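Local atomic coordinates of lipase, class 3 (Penicillium roqueforti FM164, PDB entry 6L7N), a protein that probably hydrolyses the ester bonds of triacylglycerols and related lipids. Residues 14-19 and 263-268; 148-153 and 173-178; 194-199 and 218-223; 199-204 and 259-264. One frame throughout, in Å; residues are numbered along the deposited sequence.

Contact 1: 14-19 and 263-268; sequences FWVQYA and WYFMKT
The terminal methyl of Met266 comes unusually close to the Gln17 amide, CE 3.1 Å from NE2, a short distance to be read with caution. No hydrogen bond joins the two segments at any point, so the contact rests on shape. The Met266 chain bends at chi2 (69°) and thereby brings its sulfur to Val16, SD 3.7 Å from CG1. Val16 supplies the largest share of the buried area, through both methyls. Its CG1 also meets Phe265 CB at 4.1 Å, while CG2, on the other branch, touches the carbonyl oxygen Tyr264 O at 3.5 Å and Thr268 CG2 at 4.0 Å. The loop reverses at Phe265, whose phi is positive (71°), with Tyr264 N bonded to Met266 O at 3.1 Å; Phe265 and Met266 both point their CB toward the helix. The amide of Gln17 is engaged beyond the loop: OE1 accepts from Gln45 N, and NE2 donates to Asp13 O one turn earlier. Helix 6-22 is thus held between several elements, with the 263-268 loop on Val16, helix 44-49 against Gln17 and Tyr18, and strand 140-146 of the central sheet touching Ala19.

Contact 2: 148-153 and 173-178; sequences LGAAVA and YASPRV
Behind the presumed nucleophile elbow (GxSxG: Gly145, Ser147, Gly149), Leu148, Ala150 and Ala151 of helix 148-161 pack on the loop leaving strand 169-173. The closest backbone approach is at Ala150 and Ser175, with CA atoms 5.0 Å apart, a spacing that small side chains permit. Ala150 CB sits 3.4 Å from Tyr173 O and 3.7 Å from Ser175 CB. Ala151 CB meets two apolar groups, Pro176 CD and Val178 CG1, each at 3.7 Å. Leu148 starts out pointing away from the loop, yet its CD2 branch returns to touch Pro176 CG at 3.7 Å, the two side chains crossing at about a right angle. In the alpha/beta-hydrolase fold this is where a central strand and the helix behind the elbow lie together; Tyr173, at the end of strand 169-173, has backbone hydrogen bonds with Gly145 and Ser147. Ser175 OG, anti to its backbone N (chi1 173°), turns to its own chain and donates to Pro176 O at 2.6 Å, in the carbonyl plane on a lone pair. Phe114 of helix 112-135 touches both Ala151 and Pro176.

Contact 3: 194-199 and 218-223; sequences YRFTHT and PEYWIT
Trp221 reaches along strand 194-198 as far as Thr199. Its CB passes Thr197 OG1 at 3.6 Å; CG lies equally far from that hydroxyl oxygen, and CD1 comes nearer still, to 3.1 Å. CG is anti to the backbone N (chi1 -174°), which lays the indole towards the end of the partner strand, where NE1 donates to Thr199 O at 2.9 Å. The acceptor is close to the ring plane, and the donor sits in the carbonyl plane on a lone pair; Asn247 ND2 is a second donor to that oxygen. Beyond NE1, CZ2 merely skirts Thr199 O. Thr197 OG1 itself donates to Glu219 OE2 at 2.6 Å, on the anti lone pair of that carboxylate oxygen, which also accepts from Asn247 N. The two strands are parallel neighbours in the central sheet of the alpha/beta-hydrolase fold; the axes of the short segments 194-198 and 219-222 make an angle of 29°. Backbone bonds alternate between them: Tyr220 N to Arg195 O, Thr197 N to Tyr220 O, Ile222 N to Thr197 O and Thr199 N to Ile222 O. Thr197 and Trp221 share one face of the sheet, Phe196, Tyr220, His198 and Ile222 the other. There Phe196 CD2 rests 3.5 Å from Tyr220 CB, the two rings meeting obliquely with planes at 34°, and Phe12 stands edge-to-face to both. Next to the cis-Pro218, a water bridges Arg195 N and Pro218 O, while the Arg195 guanidinium has Glu219 CA over one face and donates through NE to Ile216 O.

Contact 4: 199-204 and 259-264; sequences TDDPVP and EAHKWY
Asp201 and His261 pair as in a Ser-His-Asp catalytic triad, with Ser147 the likely nucleophile. His261 ND1 donates to Asp201 OD2 at 2.7 Å and nearly straight, 171° at the hydrogen; the oxygen lies in the ring plane and is met on its syn side. The far ring nitrogen, NE2, is hydrogen-bonded to Ser147 OG, which gives the order expected of a charge relay. A second donor grips the same oxygen, since Tyr264 OH lies 2.6 Å from Asp201 OD2 on the anti lone pair. The Tyr264 ring stands steeply to the carboxylate, the two side chains crossing at about a right angle. With CG anti to the backbone N (chi1 -177°), the Asp201 carboxylate faces the 259-264 segment, while OD1 accepts from Val203 N of its own loop at 3.0 Å, from well above the carboxylate plane. This is an Asx turn, which would limit rotation of the carboxylate. In alpha/beta hydrolases the acid and the histidine are carried by loops beyond the C-terminal ends of the strands; here the acid's loop, 199-204, follows strand 193-198. Val203 places CG2 over the imidazole, 3.5 Å from the ring centroid of His261 and 8° off the normal, a CH-pi contact; His146 is stacked on the same ring. Close to the acid, Ala260 CB touches Thr199 OG1 at 3.5 Å and Asp200 OD1 at 3.7 Å. Pro204 CG and Tyr264 OH approach tip to tip, 3.8 Å apart.

Contact 2 is the most central, about 5 Å from the centre of the chain to its own centre; contact 1 is buried too, and contact 3 is partly buried. Chemistry does not follow burial alone: contacts 1 and 2 are mainly apolar packing without a cross-segment hydrogen bond, contact 3 is sheet bonding with polar side chains, and contact 4, buried but about 14 Å out, concentrates its bonds on one carboxylate. Contacts 1 and 4 share Trp263 and Tyr264, and contacts 3 and 4 share Thr199. Ala174 of contact 2 bonds through its backbone N to Phe196 O of contact 3, and its methyl touches His261 and Tyr264 of contact 4.

Contact 1: 14-19 and 263-268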
# COMPACT_ATOMS: atom_id res chain seq x y z
N PHE A 14 11.05 -7.10 0.60
CA PHE A 14 10.58 -7.67 1.86
C PHE A 14 9.18 -7.17 2.21
O PHE A 14 8.27 -7.97 2.47
CB PHE A 14 11.56 -7.34 2.98
CG PHE A 14 11.06 -7.70 4.36
CD1 PHE A 14 10.88 -9.02 4.72
CD2 PHE A 14 10.78 -6.72 5.28
CE1 PHE A 14 10.41 -9.35 5.98
CE2 PHE A 14 10.31 -7.04 6.54
CZ PHE A 14 10.14 -8.36 6.89
N TRP A 15 8.99 -5.85 2.24
CA TRP A 15 7.73 -5.34 2.79
C TRP A 15 6.54 -5.71 1.92
O TRP A 15 5.41 -5.82 2.42
CB TRP A 15 7.81 -3.83 3.01
CG TRP A 15 8.80 -3.48 4.07
CD1 TRP A 15 10.02 -2.88 3.90
CD2 TRP A 15 8.67 -3.72 5.49
NE1 TRP A 15 10.65 -2.74 5.12
CE2 TRP A 15 9.84 -3.25 6.10
CE3 TRP A 15 7.67 -4.29 6.28
CZ2 TRP A 15 10.05 -3.32 7.49
CZ3 TRP A 15 7.87 -4.37 7.66
CH2 TRP A 15 9.05 -3.88 8.24
N VAL A 16 6.76 -5.94 0.63
CA VAL A 16 5.67 -6.38 -0.23
C VAL A 16 5.08 -7.71 0.25
O VAL A 16 3.91 -8.00 -0.04
CB VAL A 16 6.16 -6.48 -1.69
CG1 VAL A 16 7.00 -7.75 -1.90
CG2 VAL A 16 4.98 -6.46 -2.64
N GLN A 17 5.83 -8.51 1.01
CA GLN A 17 5.29 -9.80 1.44
C GLN A 17 4.23 -9.66 2.54
O GLN A 17 3.38 -10.55 2.69
CB GLN A 17 6.44 -10.71 1.88
CG GLN A 17 7.39 -11.00 0.72
CD GLN A 17 8.57 -11.86 1.13
OE1 GLN A 17 8.43 -12.83 1.86
NE2 GLN A 17 9.76 -11.49 0.66
N TYR A 18 4.25 -8.58 3.32
CA TYR A 18 3.13 -8.33 4.22
C TYR A 18 1.88 -7.95 3.44
O TYR A 18 0.75 -8.32 3.82
CB TYR A 18 3.50 -7.22 5.20
CG TYR A 18 4.43 -7.66 6.32
CD1 TYR A 18 3.95 -8.41 7.37
CD2 TYR A 18 5.77 -7.31 6.31
CE1 TYR A 18 4.78 -8.79 8.40
CE2 TYR A 18 6.62 -7.69 7.35
CZ TYR A 18 6.10 -8.43 8.39
OH TYR A 18 6.92 -8.84 9.43
N ALA A 19 2.04 -7.19 2.36
CA ALA A 19 0.92 -6.97 1.46
C ALA A 19 0.42 -8.30 0.90
O ALA A 19 -0.79 -8.53 0.81
CB ALA A 19 1.31 -6.02 0.33
N TRP A 263 2.35 -8.31 -10.49
CA TRP A 263 3.75 -8.71 -10.39
C TRP A 263 4.58 -7.55 -9.83
O TRP A 263 5.12 -6.73 -10.58
CB TRP A 263 4.25 -9.18 -11.76
CG TRP A 263 3.59 -10.48 -12.15
CD1 TRP A 263 2.55 -10.65 -13.03
CD2 TRP A 263 3.90 -11.78 -11.63
NE1 TRP A 263 2.22 -11.99 -13.11
CE2 TRP A 263 3.03 -12.70 -12.26
CE3 TRP A 263 4.83 -12.25 -10.70
CZ2 TRP A 263 3.07 -14.06 -11.98
CZ3 TRP A 263 4.87 -13.61 -10.43
CH2 TRP A 263 4.00 -14.50 -11.07
N TYR A 264 4.68 -7.49 -8.51
CA TYR A 264 5.47 -6.49 -7.80
C TYR A 264 6.41 -7.27 -6.90
O TYR A 264 6.08 -7.52 -5.74
CB TYR A 264 4.58 -5.52 -7.01
CG TYR A 264 3.97 -4.42 -7.88
CD1 TYR A 264 3.00 -4.71 -8.83
CD2 TYR A 264 4.36 -3.10 -7.73
CE1 TYR A 264 2.44 -3.72 -9.62
CE2 TYR A 264 3.81 -2.10 -8.51
CZ TYR A 264 2.86 -2.41 -9.46
OH TYR A 264 2.31 -1.41 -10.23
N PHE A 265 7.56 -7.67 -7.46
CA PHE A 265 8.57 -8.55 -6.87
C PHE A 265 8.06 -9.99 -6.79
O PHE A 265 8.74 -10.91 -7.26
CB PHE A 265 9.01 -8.03 -5.49
CG PHE A 265 9.55 -6.64 -5.51
CD1 PHE A 265 10.79 -6.38 -6.06
CD2 PHE A 265 8.80 -5.58 -5.02
CE1 PHE A 265 11.30 -5.09 -6.09
CE2 PHE A 265 9.29 -4.28 -5.06
CZ PHE A 265 10.54 -4.03 -5.59
N MET A 266 6.89 -10.20 -6.19
CA MET A 266 6.24 -11.50 -6.17
C MET A 266 4.86 -11.40 -6.80
O MET A 266 4.42 -10.32 -7.21
CB MET A 266 6.11 -12.05 -4.74
CG MET A 266 7.43 -12.31 -4.04
SD MET A 266 8.27 -10.77 -3.68
CE MET A 266 9.42 -11.26 -2.41
N LYS A 267 4.18 -12.54 -6.89
CA LYS A 267 2.76 -12.54 -7.21
C LYS A 267 2.01 -12.09 -5.97
O LYS A 267 1.64 -12.91 -5.13
CB LYS A 267 2.31 -13.94 -7.64
CG LYS A 267 1.06 -13.94 -8.49
CD LYS A 267 0.88 -15.31 -9.12
CE LYS A 267 -0.51 -15.81 -8.88
NZ LYS A 267 -1.47 -14.67 -8.85
N THR A 268 1.78 -10.77 -5.85
CA THR A 268 1.36 -10.24 -4.56
C THR A 268 -0.01 -10.77 -4.14
O THR A 268 -0.25 -10.99 -2.95
CB THR A 268 1.35 -8.71 -4.59
OG1 THR A 268 0.14 -8.25 -5.20
CG2 THR A 268 2.53 -8.17 -5.37

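Contact 2: 148-153 and 173-178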
# COMPACT_ATOMS: atom_id res chain seq x y z
N LEU A 148 -5.67 -1.49 -4.54
CA LEU A 148 -6.54 -0.57 -3.81
C LEU A 148 -6.20 -0.54 -2.33
O LEU A 148 -6.33 0.51 -1.69
CB LEU A 148 -8.01 -0.95 -4.02
CG LEU A 148 -8.41 -1.13 -5.48
CD1 LEU A 148 -9.94 -1.31 -5.64
CD2 LEU A 148 -7.92 0.05 -6.29
N GLY A 149 -5.72 -1.66 -1.77
CA GLY A 149 -5.26 -1.63 -0.39
C GLY A 149 -4.14 -0.63 -0.18
O GLY A 149 -4.06 0.03 0.86
N ALA A 150 -3.24 -0.51 -1.16
CA ALA A 150 -2.19 0.49 -1.06
C ALA A 150 -2.78 1.90 -0.98
O ALA A 150 -2.28 2.75 -0.23
CB ALA A 150 -1.24 0.37 -2.24
N ALA A 151 -3.86 2.16 -1.72
CA ALA A 151 -4.47 3.48 -1.63
C ALA A 151 -4.95 3.73 -0.21
O ALA A 151 -4.62 4.76 0.40
CB ALA A 151 -5.61 3.62 -2.64
N VAL A 152 -5.62 2.73 0.40
CA VAL A 152 -6.07 2.92 1.77
C VAL A 152 -4.87 3.09 2.69
O VAL A 152 -4.85 3.97 3.57
CB VAL A 152 -6.95 1.73 2.21
CG1 VAL A 152 -7.28 1.83 3.69
CG2 VAL A 152 -8.24 1.66 1.36
N ALA A 153 -3.81 2.31 2.43
CA ALA A 153 -2.62 2.41 3.26
C ALA A 153 -2.07 3.82 3.23
O ALA A 153 -1.76 4.41 4.28
CB ALA A 153 -1.57 1.40 2.78
N TYR A 173 2.38 -0.47 -2.79
CA TYR A 173 2.69 -1.14 -4.04
C TYR A 173 1.50 -1.04 -4.98
O TYR A 173 0.38 -1.40 -4.61
CB TYR A 173 3.05 -2.61 -3.78
CG TYR A 173 4.27 -2.76 -2.88
CD1 TYR A 173 4.14 -2.69 -1.50
CD2 TYR A 173 5.53 -2.93 -3.42
CE1 TYR A 173 5.28 -2.81 -0.67
CE2 TYR A 173 6.65 -3.06 -2.62
CZ TYR A 173 6.52 -2.99 -1.24
OH TYR A 173 7.65 -3.12 -0.43
N ALA A 174 1.75 -0.53 -6.19
CA ALA A 174 0.74 -0.47 -7.24
C ALA A 174 -0.43 0.43 -6.87
O ALA A 174 -1.58 0.16 -7.25
CB ALA A 174 0.25 -1.87 -7.61
N SER A 175 -0.17 1.49 -6.13
CA SER A 175 -1.24 2.32 -5.58
C SER A 175 -1.87 3.19 -6.66
O SER A 175 -1.15 3.77 -7.48
CB SER A 175 -0.71 3.22 -4.47
OG SER A 175 -1.72 4.13 -4.05
N PRO A 176 -3.19 3.35 -6.65
CA PRO A 176 -3.83 4.45 -7.39
C PRO A 176 -3.38 5.79 -6.81
O PRO A 176 -2.79 5.86 -5.74
CB PRO A 176 -5.33 4.23 -7.15
CG PRO A 176 -5.46 2.85 -6.55
CD PRO A 176 -4.16 2.55 -5.88
N ARG A 177 -3.68 6.87 -7.53
CA ARG A 177 -3.64 8.18 -6.89
C ARG A 177 -4.78 8.28 -5.88
O ARG A 177 -5.85 7.69 -6.05
CB ARG A 177 -3.76 9.30 -7.94
CG ARG A 177 -2.66 9.25 -8.99
CD ARG A 177 -2.72 10.49 -9.91
NE ARG A 177 -1.54 10.55 -10.77
CZ ARG A 177 -1.43 9.98 -11.96
NH1 ARG A 177 -2.44 9.29 -12.48
NH2 ARG A 177 -0.31 10.10 -12.65
N VAL A 178 -4.54 9.00 -4.79
CA VAL A 178 -5.49 9.05 -3.69
C VAL A 178 -5.97 10.45 -3.38
O VAL A 178 -6.85 10.61 -2.52
CB VAL A 178 -4.91 8.39 -2.41
CG1 VAL A 178 -4.30 7.07 -2.76
CG2 VAL A 178 -3.89 9.30 -1.75

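Contact 3: 194-199 and 218-223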
# COMPACT_ATOMS: atom_id res chain seq x y z
N TYR A 194 7.30 5.06 0.29
CA TYR A 194 7.84 4.14 -0.71
C TYR A 194 6.69 3.66 -1.57
O TYR A 194 5.94 2.76 -1.18
CB TYR A 194 8.57 3.00 -0.03
CG TYR A 194 9.70 3.54 0.80
CD1 TYR A 194 10.90 3.87 0.20
CD2 TYR A 194 9.54 3.78 2.15
CE1 TYR A 194 11.93 4.38 0.93
CE2 TYR A 194 10.58 4.31 2.90
CZ TYR A 194 11.77 4.61 2.27
OH TYR A 194 12.82 5.11 2.97
N ARG A 195 6.52 4.29 -2.73
CA ARG A 195 5.41 4.00 -3.63
C ARG A 195 5.95 3.36 -4.89
O ARG A 195 6.92 3.87 -5.47
CB ARG A 195 4.63 5.27 -3.97
CG ARG A 195 3.43 5.00 -4.86
CD ARG A 195 2.65 6.25 -5.20
NE ARG A 195 3.41 7.23 -5.97
CZ ARG A 195 3.61 7.18 -7.28
NH1 ARG A 195 4.32 8.15 -7.87
NH2 ARG A 195 3.12 6.17 -8.01
N PHE A 196 5.32 2.28 -5.34
CA PHE A 196 5.84 1.48 -6.42
C PHE A 196 4.86 1.42 -7.58
O PHE A 196 3.64 1.40 -7.38
CB PHE A 196 6.15 0.06 -5.94
CG PHE A 196 7.20 0.02 -4.87
CD1 PHE A 196 6.86 0.25 -3.54
CD2 PHE A 196 8.52 -0.23 -5.19
CE1 PHE A 196 7.84 0.22 -2.54
CE2 PHE A 196 9.49 -0.25 -4.20
CZ PHE A 196 9.13 -0.03 -2.87
N THR A 197 5.41 1.41 -8.78
CA THR A 197 4.68 1.11 -9.99
C THR A 197 5.43 0.03 -10.75
O THR A 197 6.62 -0.20 -10.52
CB THR A 197 4.51 2.36 -10.86
OG1 THR A 197 5.82 2.82 -11.21
CG2 THR A 197 3.75 3.46 -10.10
N HIS A 198 4.74 -0.65 -11.66
CA HIS A 198 5.36 -1.69 -12.47
C HIS A 198 5.02 -1.44 -13.92
O HIS A 198 3.83 -1.35 -14.26
CB HIS A 198 4.90 -3.09 -12.05
CG HIS A 198 5.54 -4.19 -12.85
ND1 HIS A 198 4.84 -5.30 -13.28
CD2 HIS A 198 6.80 -4.33 -13.31
CE1 HIS A 198 5.65 -6.09 -13.96
NE2 HIS A 198 6.85 -5.53 -14.00
N THR A 199 6.05 -1.30 -14.76
CA THR A 199 5.92 -1.11 -16.20
C THR A 199 4.68 -0.29 -16.51
O THR A 199 4.61 0.88 -16.11
CB THR A 199 5.94 -2.46 -16.94
OG1 THR A 199 4.96 -3.36 -16.40
CG2 THR A 199 7.31 -3.11 -16.81
N PRO A 218 8.67 10.20 -4.13
CA PRO A 218 8.93 9.76 -5.51
C PRO A 218 8.17 8.49 -5.91
O PRO A 218 7.37 7.96 -5.13
CB PRO A 218 10.44 9.49 -5.50
CG PRO A 218 10.70 9.01 -4.06
CD PRO A 218 9.75 9.82 -3.20
N GLU A 219 8.43 8.04 -7.13
CA GLU A 219 7.89 6.81 -7.69
C GLU A 219 9.04 5.82 -7.89
O GLU A 219 10.05 6.17 -8.50
CB GLU A 219 7.18 7.09 -9.03
CG GLU A 219 6.87 5.85 -9.88
CD GLU A 219 6.43 6.19 -11.29
OE1 GLU A 219 6.43 7.38 -11.64
OE2 GLU A 219 6.08 5.26 -12.05
N TYR A 220 8.88 4.60 -7.38
CA TYR A 220 9.82 3.51 -7.62
C TYR A 220 9.21 2.66 -8.72
O TYR A 220 8.30 1.87 -8.48
CB TYR A 220 10.06 2.71 -6.34
CG TYR A 220 10.94 3.47 -5.37
CD1 TYR A 220 12.32 3.33 -5.40
CD2 TYR A 220 10.39 4.35 -4.45
CE1 TYR A 220 13.13 4.04 -4.52
CE2 TYR A 220 11.19 5.05 -3.56
CZ TYR A 220 12.56 4.89 -3.60
OH TYR A 220 13.38 5.59 -2.73
N TRP A 221 9.71 2.85 -9.93
CA TRP A 221 9.16 2.25 -11.14
C TRP A 221 9.97 1.01 -11.48
O TRP A 221 11.12 1.11 -11.90
CB TRP A 221 9.20 3.27 -12.28
CG TRP A 221 8.53 2.86 -13.55
CD1 TRP A 221 7.45 2.02 -13.69
CD2 TRP A 221 8.89 3.28 -14.86
NE1 TRP A 221 7.13 1.90 -15.04
CE2 TRP A 221 8.00 2.68 -15.77
CE3 TRP A 221 9.89 4.13 -15.37
CZ2 TRP A 221 8.08 2.88 -17.14
CZ3 TRP A 221 9.97 4.33 -16.73
CH2 TRP A 221 9.06 3.71 -17.61
N ILE A 222 9.37 -0.15 -11.27
CA ILE A 222 9.96 -1.44 -11.63
C ILE A 222 9.74 -1.66 -13.11
O ILE A 222 8.60 -1.75 -13.58
CB ILE A 222 9.33 -2.57 -10.80
CG1 ILE A 222 9.34 -2.21 -9.31
CG2 ILE A 222 10.10 -3.88 -11.03
CD1 ILE A 222 8.26 -2.91 -8.53
N THR A 223 10.83 -1.73 -13.87
CA THR A 223 10.76 -1.81 -15.32
C THR A 223 10.90 -3.23 -15.85
O THR A 223 10.69 -3.44 -17.05
CB THR A 223 11.84 -0.91 -15.94
OG1 THR A 223 13.12 -1.35 -15.49
CG2 THR A 223 11.63 0.52 -15.51
O HOH W 1 8.32 6.50 -3.00
O HOH W 2 5.75 9.68 -10.46

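Contact 4: 199-204 and 259-264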
# COMPACT_ATOMS: atom_id res chain seq x y z
N THR A 199 6.05 -1.30 -14.76
CA THR A 199 5.92 -1.11 -16.20
C THR A 199 4.68 -0.29 -16.51
O THR A 199 4.61 0.88 -16.11
CB THR A 199 5.94 -2.46 -16.94
OG1 THR A 199 4.96 -3.36 -16.40
CG2 THR A 199 7.31 -3.11 -16.81
N ASP A 200 3.69 -0.89 -17.18
CA ASP A 200 2.51 -0.17 -17.66
C ASP A 200 1.22 -0.57 -16.93
O ASP A 200 0.13 -0.38 -17.48
CB ASP A 200 2.35 -0.35 -19.18
CG ASP A 200 2.35 -1.81 -19.63
OD1 ASP A 200 2.18 -2.73 -18.80
OD2 ASP A 200 2.52 -2.04 -20.86
N ASP A 201 1.33 -1.10 -15.71
CA ASP A 201 0.18 -1.35 -14.83
C ASP A 201 -0.83 -0.21 -14.93
O ASP A 201 -0.47 0.95 -14.75
CB ASP A 201 0.71 -1.51 -13.40
CG ASP A 201 -0.37 -1.83 -12.37
OD1 ASP A 201 -1.56 -1.98 -12.73
OD2 ASP A 201 -0.01 -1.91 -11.17
N PRO A 202 -2.09 -0.50 -15.28
CA PRO A 202 -3.08 0.59 -15.39
C PRO A 202 -3.53 1.15 -14.06
O PRO A 202 -3.98 2.31 -14.00
CB PRO A 202 -4.25 -0.08 -16.12
CG PRO A 202 -4.12 -1.53 -15.82
CD PRO A 202 -2.63 -1.78 -15.77
N VAL A 203 -3.42 0.39 -12.98
CA VAL A 203 -4.03 0.83 -11.73
C VAL A 203 -3.36 2.09 -11.18
O VAL A 203 -4.08 3.01 -10.79
CB VAL A 203 -4.06 -0.32 -10.72
CG1 VAL A 203 -4.55 0.18 -9.36
CG2 VAL A 203 -4.96 -1.43 -11.26
N PRO A 204 -2.02 2.20 -11.15
CA PRO A 204 -1.42 3.47 -10.71
C PRO A 204 -1.67 4.64 -11.64
O PRO A 204 -1.23 5.76 -11.33
CB PRO A 204 0.09 3.14 -10.65
CG PRO A 204 0.14 1.66 -10.44
CD PRO A 204 -1.01 1.14 -11.25
N GLU A 259 -2.17 -7.47 -16.50
CA GLU A 259 -1.32 -8.47 -15.84
C GLU A 259 -0.17 -7.82 -15.08
O GLU A 259 0.24 -8.32 -14.03
CB GLU A 259 -0.76 -9.47 -16.85
CG GLU A 259 -1.77 -9.94 -17.88
CD GLU A 259 -1.52 -9.33 -19.26
OE1 GLU A 259 -1.25 -10.13 -20.20
OE2 GLU A 259 -1.59 -8.08 -19.39
N ALA A 260 0.32 -6.67 -15.57
CA ALA A 260 1.44 -6.03 -14.89
C ALA A 260 1.10 -5.63 -13.46
O ALA A 260 2.01 -5.34 -12.68
CB ALA A 260 1.90 -4.80 -15.69
N HIS A 261 -0.19 -5.59 -13.11
CA HIS A 261 -0.62 -5.18 -11.78
C HIS A 261 -0.29 -6.22 -10.73
O HIS A 261 -0.15 -5.89 -9.54
CB HIS A 261 -2.12 -4.92 -11.78
CG HIS A 261 -2.64 -4.32 -10.51
ND1 HIS A 261 -2.11 -3.17 -9.95
CD2 HIS A 261 -3.65 -4.70 -9.69
CE1 HIS A 261 -2.77 -2.87 -8.85
NE2 HIS A 261 -3.70 -3.78 -8.66
N LYS A 262 -0.18 -7.48 -11.12
CA LYS A 262 -0.05 -8.50 -10.09
C LYS A 262 1.39 -8.79 -9.71
O LYS A 262 1.63 -9.42 -8.67
CB LYS A 262 -0.78 -9.77 -10.53
CG LYS A 262 -2.24 -9.46 -10.89
CD LYS A 262 -3.16 -10.47 -10.27
CE LYS A 262 -4.46 -10.69 -11.03
NZ LYS A 262 -5.12 -11.97 -10.59
N TRP A 263 2.35 -8.31 -10.49
CA TRP A 263 3.75 -8.71 -10.39
C TRP A 263 4.58 -7.55 -9.83
O TRP A 263 5.12 -6.73 -10.58
CB TRP A 263 4.25 -9.18 -11.76
CG TRP A 263 3.59 -10.48 -12.15
CD1 TRP A 263 2.55 -10.65 -13.03
CD2 TRP A 263 3.90 -11.78 -11.63
NE1 TRP A 263 2.22 -11.99 -13.11
CE2 TRP A 263 3.03 -12.70 -12.26
CE3 TRP A 263 4.83 -12.25 -10.70
CZ2 TRP A 263 3.07 -14.06 -11.98
CZ3 TRP A 263 4.87 -13.61 -10.43
CH2 TRP A 263 4.00 -14.50 -11.07
N TYR A 264 4.68 -7.49 -8.51
CA TYR A 264 5.47 -6.49 -7.80
C TYR A 264 6.41 -7.27 -6.90
O TYR A 264 6.08 -7.52 -5.74
CB TYR A 264 4.58 -5.52 -7.01
CG TYR A 264 3.97 -4.42 -7.88
CD1 TYR A 264 3.00 -4.71 -8.83
CD2 TYR A 264 4.36 -3.10 -7.73
CE1 TYR A 264 2.44 -3.72 -9.62
CE2 TYR A 264 3.81 -2.10 -8.51
CZ TYR A 264 2.86 -2.41 -9.46
OH TYR A 264 2.31 -1.41 -10.23